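Local coordinates for protein CymD (Pseudomonas putida, PDB 6Z34) that probably carries monoaromatic hydrocarbons across the bacterial outer membrane, as a channel of the FadL family that delivers them by lateral diffusion, at residues H245-A257 and P266-M278. Numbering follows the deposited sequence.
Sequences HVGDLSGNADLTA and PLSGELKLHNFEM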
ATOM      1  N   HIS A 245     -11.908  -5.796  -1.165  1.00 54.93           N
ATOM      2  CA  HIS A 245     -12.145  -7.201  -1.464  1.00 62.39           C
ATOM      3  C   HIS A 245     -11.391  -7.576  -2.734  1.00 65.42           C
ATOM      4  O   HIS A 245     -11.870  -7.335  -3.844  1.00 61.48           O
ATOM      5  CB  HIS A 245     -13.624  -7.523  -1.599  1.00 67.74           C
ATOM      6  CG  HIS A 245     -13.894  -8.993  -1.490  1.00 95.68           C
ATOM      7  ND1 HIS A 245     -12.937  -9.881  -1.040  1.00100.21           N
ATOM      8  CD2 HIS A 245     -14.989  -9.735  -1.775  1.00100.56           C
ATOM      9  CE1 HIS A 245     -13.434 -11.103  -1.044  1.00101.90           C
ATOM     10  NE2 HIS A 245     -14.678 -11.043  -1.485  1.00102.60           N
ATOM     11  N   VAL A 246     -10.225  -8.215  -2.575  1.00 70.83           N
ATOM     12  CA  VAL A 246      -9.422  -8.520  -3.761  1.00 74.97           C
ATOM     13  C   VAL A 246      -9.894  -9.782  -4.476  1.00 64.65           C
ATOM     14  O   VAL A 246      -9.694  -9.903  -5.690  1.00 69.95           O
ATOM     15  CB  VAL A 246      -7.916  -8.652  -3.454  1.00 70.85           C
ATOM     16  CG1 VAL A 246      -7.437  -7.549  -2.510  1.00 71.55           C
ATOM     17  CG2 VAL A 246      -7.598  -9.994  -2.942  1.00 68.51           C
ATOM     18  N   GLY A 247     -10.532 -10.715  -3.789  1.00 60.68           N
ATOM     19  CA  GLY A 247     -10.984 -11.930  -4.450  1.00 81.63           C
ATOM     20  C   GLY A 247      -9.850 -12.890  -4.810  1.00 80.35           C
ATOM     21  O   GLY A 247      -8.665 -12.620  -4.618  1.00 76.48           O
ATOM     22  N   ASP A 248     -10.248 -14.036  -5.368  1.00 73.40           N
ATOM     23  CA  ASP A 248      -9.343 -15.173  -5.535  1.00 70.76           C
ATOM     24  C   ASP A 248      -8.198 -14.849  -6.497  1.00 65.16           C
ATOM     25  O   ASP A 248      -8.423 -14.623  -7.689  1.00 58.11           O
ATOM     26  CB  ASP A 248     -10.114 -16.390  -6.041  1.00 75.64           C
ATOM     27  CG  ASP A 248     -11.196 -16.840  -5.086  1.00 87.33           C
ATOM     28  OD1 ASP A 248     -11.067 -16.597  -3.867  1.00 91.95           O
ATOM     29  OD2 ASP A 248     -12.178 -17.449  -5.562  1.00 93.59           O
ATOM     30  N   LEU A 249      -6.968 -14.876  -5.990  1.00 65.71           N
ATOM     31  CA  LEU A 249      -5.773 -14.708  -6.812  1.00 72.62           C
ATOM     32  C   LEU A 249      -5.375 -16.050  -7.431  1.00 77.14           C
ATOM     33  O   LEU A 249      -5.128 -17.023  -6.709  1.00 87.91           O
ATOM     34  CB  LEU A 249      -4.622 -14.132  -5.984  1.00 70.15           C
ATOM     35  CG  LEU A 249      -4.864 -12.731  -5.393  1.00 66.95           C
ATOM     36  CD1 LEU A 249      -5.572 -12.790  -4.053  1.00 64.82           C
ATOM     37  CD2 LEU A 249      -3.573 -11.942  -5.271  1.00 64.86           C
ATOM     38  N   SER A 250      -5.306 -16.100  -8.764  1.00 66.01           N
ATOM     39  CA  SER A 250      -4.978 -17.330  -9.472  1.00 66.95           C
ATOM     40  C   SER A 250      -3.798 -17.103 -10.409  1.00 66.36           C
ATOM     41  O   SER A 250      -3.478 -15.972 -10.787  1.00 67.31           O
ATOM     42  CB  SER A 250      -6.174 -17.882 -10.260  1.00 71.83           C
ATOM     43  OG  SER A 250      -6.786 -16.881 -11.041  1.00 92.35           O
ATOM     44  N   GLY A 251      -3.147 -18.205 -10.771  1.00 63.08           N
ATOM     45  CA  GLY A 251      -1.941 -18.159 -11.580  1.00 49.83           C
ATOM     46  C   GLY A 251      -1.212 -19.498 -11.532  1.00 60.07           C
ATOM     47  O   GLY A 251      -1.818 -20.540 -11.304  1.00 61.22           O
ATOM     48  N   ASN A 252       0.102 -19.433 -11.749  1.00 62.50           N
ATOM     49  CA  ASN A 252       0.948 -20.609 -11.891  1.00 60.74           C
ATOM     50  C   ASN A 252       2.032 -20.618 -10.828  1.00 61.58           C
ATOM     51  O   ASN A 252       2.464 -19.567 -10.344  1.00 65.25           O
ATOM     52  CB  ASN A 252       1.613 -20.665 -13.269  1.00 54.02           C
ATOM     53  CG  ASN A 252       0.612 -20.703 -14.379  1.00 74.76           C
ATOM     54  OD1 ASN A 252      -0.467 -21.279 -14.231  1.00 84.56           O
ATOM     55  ND2 ASN A 252       0.947 -20.079 -15.498  1.00 87.99           N
ATOM     56  N   ALA A 253       2.475 -21.822 -10.488  1.00 66.84           N
ATOM     57  CA  ALA A 253       3.467 -22.026  -9.445  1.00 69.75           C
ATOM     58  C   ALA A 253       4.149 -23.358  -9.681  1.00 66.08           C
ATOM     59  O   ALA A 253       3.604 -24.249 -10.337  1.00 67.04           O
ATOM     60  CB  ALA A 253       2.846 -22.001  -8.047  1.00 72.31           C
ATOM     61  N   ASP A 254       5.353 -23.475  -9.137  1.00 69.07           N
ATOM     62  CA  ASP A 254       6.092 -24.729  -9.107  1.00 77.78           C
ATOM     63  C   ASP A 254       6.241 -25.167  -7.659  1.00 76.17           C
ATOM     64  O   ASP A 254       6.542 -24.346  -6.789  1.00 76.45           O
ATOM     65  CB  ASP A 254       7.474 -24.588  -9.754  1.00 83.60           C
ATOM     66  CG  ASP A 254       7.399 -24.336 -11.242  1.00 94.99           C
ATOM     67  OD1 ASP A 254       6.643 -25.057 -11.930  1.00 97.46           O
ATOM     68  OD2 ASP A 254       8.089 -23.407 -11.718  1.00101.05           O
ATOM     69  N   LEU A 255       6.027 -26.450  -7.412  1.00 73.45           N
ATOM     70  CA  LEU A 255       6.325 -27.082  -6.135  1.00 66.76           C
ATOM     71  C   LEU A 255       7.478 -28.040  -6.371  1.00 64.41           C
ATOM     72  O   LEU A 255       7.306 -29.056  -7.049  1.00 65.17           O
ATOM     73  CB  LEU A 255       5.112 -27.827  -5.593  1.00 75.44           C
ATOM     74  CG  LEU A 255       5.346 -28.420  -4.209  1.00 78.71           C
ATOM     75  CD1 LEU A 255       5.738 -27.307  -3.254  1.00 76.23           C
ATOM     76  CD2 LEU A 255       4.111 -29.153  -3.731  1.00 79.70           C
ATOM     77  N   THR A 256       8.648 -27.718  -5.831  1.00 61.66           N
ATOM     78  CA  THR A 256       9.816 -28.573  -5.961  1.00 63.93           C
ATOM     79  C   THR A 256      10.000 -29.388  -4.684  1.00 68.14           C
ATOM     80  O   THR A 256      10.023 -28.830  -3.581  1.00 66.85           O
ATOM     81  CB  THR A 256      11.066 -27.750  -6.264  1.00 62.48           C
ATOM     82  OG1 THR A 256      10.802 -26.885  -7.370  1.00 65.27           O
ATOM     83  CG2 THR A 256      12.230 -28.678  -6.631  1.00 63.71           C
ATOM     84  N   ALA A 257      10.094 -30.708  -4.839  1.00 63.04           N
ATOM     85  CA  ALA A 257      10.473 -31.594  -3.747  1.00 61.45           C
ATOM     86  C   ALA A 257      11.990 -31.686  -3.698  1.00 63.74           C
ATOM     87  O   ALA A 257      12.625 -32.011  -4.704  1.00 65.00           O
ATOM     88  CB  ALA A 257       9.865 -32.982  -3.948  1.00 63.88           C
ATOM     89  N   PRO A 266      10.725 -30.882  -9.607  1.00 59.51           N
ATOM     90  CA  PRO A 266       9.736 -29.806  -9.693  1.00 60.25           C
ATOM     91  C   PRO A 266       8.451 -30.323 -10.312  1.00 62.11           C
ATOM     92  O   PRO A 266       8.463 -31.101 -11.267  1.00 66.92           O
ATOM     93  CB  PRO A 266      10.423 -28.782 -10.605  1.00 61.39           C
ATOM     94  CG  PRO A 266      11.281 -29.623 -11.525  1.00 65.13           C
ATOM     95  CD  PRO A 266      11.578 -30.947 -10.810  1.00 56.69           C
ATOM     96  N   LEU A 267       7.326 -29.902  -9.740  1.00 61.16           N
ATOM     97  CA  LEU A 267       6.010 -30.140 -10.320  1.00 68.68           C
ATOM     98  C   LEU A 267       5.363 -28.797 -10.649  1.00 70.99           C
ATOM     99  O   LEU A 267       5.347 -27.888  -9.815  1.00 69.43           O
ATOM    100  CB  LEU A 267       5.122 -30.947  -9.370  1.00 74.96           C
ATOM    101  CG  LEU A 267       5.650 -32.312  -8.946  1.00 84.24           C
ATOM    102  CD1 LEU A 267       6.372 -33.010 -10.093  1.00 86.89           C
ATOM    103  CD2 LEU A 267       6.554 -32.175  -7.734  1.00 88.83           C
ATOM    104  N   SER A 268       4.830 -28.675 -11.856  1.00 66.81           N
ATOM    105  CA  SER A 268       4.214 -27.446 -12.320  1.00 72.38           C
ATOM    106  C   SER A 268       2.693 -27.549 -12.240  1.00 70.52           C
ATOM    107  O   SER A 268       2.122 -28.641 -12.277  1.00 69.34           O
ATOM    108  CB  SER A 268       4.663 -27.144 -13.751  1.00 79.72           C
ATOM    109  OG  SER A 268       3.744 -27.659 -14.695  1.00 86.47           O
ATOM    110  N   GLY A 269       2.037 -26.404 -12.107  1.00 64.43           N
ATOM    111  CA  GLY A 269       0.592 -26.415 -12.039  1.00 62.47           C
ATOM    112  C   GLY A 269       0.042 -25.049 -11.694  1.00 63.46           C
ATOM    113  O   GLY A 269       0.744 -24.035 -11.735  1.00 64.66           O
ATOM    114  N   GLU A 270      -1.242 -25.054 -11.359  1.00 68.86           N
ATOM    115  CA  GLU A 270      -1.979 -23.845 -11.041  1.00 67.82           C
ATOM    116  C   GLU A 270      -1.954 -23.594  -9.538  1.00 69.33           C
ATOM    117  O   GLU A 270      -1.970 -24.523  -8.727  1.00 69.07           O
ATOM    118  CB  GLU A 270      -3.420 -23.953 -11.547  1.00 83.06           C
ATOM    119  CG  GLU A 270      -4.354 -24.778 -10.655  1.00107.45           C
ATOM    120  CD  GLU A 270      -5.789 -24.250 -10.635  1.00121.87           C
ATOM    121  OE1 GLU A 270      -6.477 -24.355 -11.676  1.00129.50           O
ATOM    122  OE2 GLU A 270      -6.226 -23.742  -9.577  1.00117.35           O
ATOM    123  N   LEU A 271      -1.899 -22.320  -9.175  1.00 70.52           N
ATOM    124  CA  LEU A 271      -1.952 -21.887  -7.787  1.00 70.59           C
ATOM    125  C   LEU A 271      -3.099 -20.904  -7.607  1.00 70.75           C
ATOM    126  O   LEU A 271      -3.336 -20.042  -8.464  1.00 76.80           O
ATOM    127  CB  LEU A 271      -0.639 -21.228  -7.346  1.00 64.34           C
ATOM    128  CG  LEU A 271      -0.558 -20.862  -5.865  1.00 66.83           C
ATOM    129  CD1 LEU A 271      -0.413 -22.126  -5.012  1.00 68.07           C
ATOM    130  CD2 LEU A 271       0.584 -19.887  -5.595  1.00 65.09           C
ATOM    131  N   LYS A 272      -3.797 -21.029  -6.485  1.00 68.31           N
ATOM    132  CA  LYS A 272      -4.880 -20.129  -6.137  1.00 69.27           C
ATOM    133  C   LYS A 272      -4.692 -19.681  -4.696  1.00 68.64           C
ATOM    134  O   LYS A 272      -4.518 -20.516  -3.803  1.00 70.34           O
ATOM    135  CB  LYS A 272      -6.234 -20.821  -6.333  1.00 76.24           C
ATOM    136  CG  LYS A 272      -7.397 -20.090  -5.717  1.00 89.38           C
ATOM    137  CD  LYS A 272      -8.531 -21.043  -5.379  1.00100.90           C
ATOM    138  CE  LYS A 272      -9.586 -20.364  -4.531  1.00108.64           C
ATOM    139  NZ  LYS A 272      -9.259 -20.479  -3.090  1.00110.92           N
ATOM    140  N   LEU A 273      -4.674 -18.367  -4.470  1.00 63.66           N
ATOM    141  CA  LEU A 273      -4.774 -17.827  -3.120  1.00 66.37           C
ATOM    142  C   LEU A 273      -6.217 -17.407  -2.887  1.00 77.23           C
ATOM    143  O   LEU A 273      -6.890 -16.934  -3.808  1.00 84.44           O
ATOM    144  CB  LEU A 273      -3.846 -16.635  -2.897  1.00 61.00           C
ATOM    145  CG  LEU A 273      -2.360 -16.961  -2.896  1.00 68.11           C
ATOM    146  CD1 LEU A 273      -1.616 -15.916  -2.100  1.00 69.33           C
ATOM    147  CD2 LEU A 273      -2.115 -18.363  -2.350  1.00 74.92           C
ATOM    148  N   HIS A 274      -6.702 -17.584  -1.660  1.00 83.45           N
ATOM    149  CA  HIS A 274      -8.140 -17.474  -1.472  1.00 96.24           C
ATOM    150  C   HIS A 274      -8.567 -16.138  -0.871  1.00103.28           C
ATOM    151  O   HIS A 274      -8.971 -15.219  -1.596  1.00 96.45           O
ATOM    152  CB  HIS A 274      -8.642 -18.619  -0.597  1.00101.94           C
ATOM    153  CG  HIS A 274     -10.128 -18.796  -0.633  1.00120.28           C
ATOM    154  ND1 HIS A 274     -10.742 -19.995  -0.337  1.00127.85           N
ATOM    155  CD2 HIS A 274     -11.125 -17.928  -0.932  1.00126.90           C
ATOM    156  CE1 HIS A 274     -12.051 -19.856  -0.451  1.00129.28           C
ATOM    157  NE2 HIS A 274     -12.310 -18.611  -0.804  1.00128.55           N
ATOM    158  N   ASN A 275      -8.523 -16.046   0.458  1.00110.53           N
ATOM    159  CA  ASN A 275      -9.185 -14.976   1.203  1.00106.31           C
ATOM    160  C   ASN A 275      -8.203 -13.856   1.510  1.00103.04           C
ATOM    161  O   ASN A 275      -7.479 -13.893   2.508  1.00109.45           O
ATOM    162  CB  ASN A 275      -9.823 -15.506   2.482  1.00108.67           C
ATOM    163  CG  ASN A 275     -10.937 -16.508   2.216  1.00122.44           C
ATOM    164  OD1 ASN A 275     -11.874 -16.221   1.464  1.00126.41           O
ATOM    165  ND2 ASN A 275     -10.857 -17.672   2.844  1.00130.22           N
ATOM    166  N   PHE A 276      -8.186 -12.861   0.641  1.00103.60           N
ATOM    167  CA  PHE A 276      -7.610 -11.571   0.952  1.00 99.68           C
ATOM    168  C   PHE A 276      -8.728 -10.563   1.143  1.00 95.47           C
ATOM    169  O   PHE A 276      -9.797 -10.647   0.530  1.00 90.44           O
ATOM    170  CB  PHE A 276      -6.676 -11.091  -0.146  1.00102.56           C
ATOM    171  CG  PHE A 276      -5.246 -11.362   0.123  1.00108.15           C
ATOM    172  CD1 PHE A 276      -4.304 -10.357  -0.005  1.00107.57           C
ATOM    173  CD2 PHE A 276      -4.835 -12.630   0.487  1.00113.55           C
ATOM    174  CE1 PHE A 276      -2.961 -10.607   0.240  1.00114.73           C
ATOM    175  CE2 PHE A 276      -3.502 -12.895   0.732  1.00116.60           C
ATOM    176  CZ  PHE A 276      -2.557 -11.883   0.610  1.00117.57           C
ATOM    177  N   GLU A 277      -8.465  -9.617   2.020  1.00 95.75           N
ATOM    178  CA  GLU A 277      -9.362  -8.505   2.254  1.00 96.66           C
ATOM    179  C   GLU A 277      -8.504  -7.480   2.958  1.00102.42           C
ATOM    180  O   GLU A 277      -8.360  -7.539   4.182  1.00112.82           O
ATOM    181  CB  GLU A 277     -10.579  -8.919   3.091  1.00 97.14           C
ATOM    182  CG  GLU A 277     -11.560  -7.783   3.402  1.00100.37           C
ATOM    183  CD  GLU A 277     -12.871  -8.282   3.995  1.00 99.94           C
ATOM    184  OE1 GLU A 277     -12.813  -9.117   4.922  1.00100.08           O
ATOM    185  OE2 GLU A 277     -13.953  -7.834   3.548  1.00 98.89           O
ATOM    186  N   MET A 278      -7.867  -6.600   2.196  1.00 89.61           N
ATOM    187  CA  MET A 278      -7.116  -5.533   2.828  1.00 76.40           C
ATOM    188  C   MET A 278      -8.014  -4.830   3.838  1.00 70.04           C
ATOM    189  O   MET A 278      -9.232  -4.741   3.628  1.00 72.04           O
ATOM    190  CB  MET A 278      -6.576  -4.555   1.792  1.00 68.43           C
ATOM    191  CG  MET A 278      -6.206  -5.245   0.516  1.00 74.12           C
ATOM    192  SD  MET A 278      -5.078  -4.227  -0.415  1.00 75.99           S
ATOM    193  CE  MET A 278      -3.496  -4.637   0.306  1.00 80.47           C
TER
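Ala253 and Leu271 meet on the apolar face of an antiparallel pairing of two neighbouring strands, with Ala253 CB 3.6 Å from Leu271 CB. Leu271 carries its CG anti to the backbone N (chi1 -174°), which brings CD2 within 3.9 Å of the same Ala253 CB. The small methyl suits a place that Leu271 must share with Ala205 of strand 198-229. Further along this face Leu249 and Leu273 touch at their CB atoms, 4.0 Å apart. Eight backbone hydrogen bonds hold residues 249-255 to 267-273. The bond from Leu271 N to Gly251 O is nearly straight at its hydrogen (172°), although the donor stands above the carbonyl plane, whereas its return bond, Gly251 N to Leu271 O, is weak. The pairing is a beta hairpin of strands 234-259 and 265-273, projecting beyond the barrel wall, consistent with the long extracellular extensions of FadL channels. At the turn end, Thr256 and Pro266 form a non-hydrogen-bonded pair, where a proline's missing N-H costs the pairing nothing. Thr256 OG1 lies 3.8 Å from Pro266 CB, and CG2 flanks the proline N. An alanine here would remove both branches and would probably open a gap beside the proline ring, leaving Pro266 CB and N without the OG1 and CG2 contacts. At the other end, polar groups gather where the strands part. Asp248 and His274 run side by side, OD1 3.2 Å from CD2, their carboxylate and ring planes 82° apart. Lys272 CE lies above one face of the imidazole, toward its rim, while Asn275 ND2 sits over the centre of the opposite face. Lys272 NZ stays 4.4 Å from Asp248 OD1, too far for a salt bridge but probably still attracted. In the second shell, His274 ND1 is hydrogen-bonded to Glu313, while Asp311 O anchors Asn275 ND2.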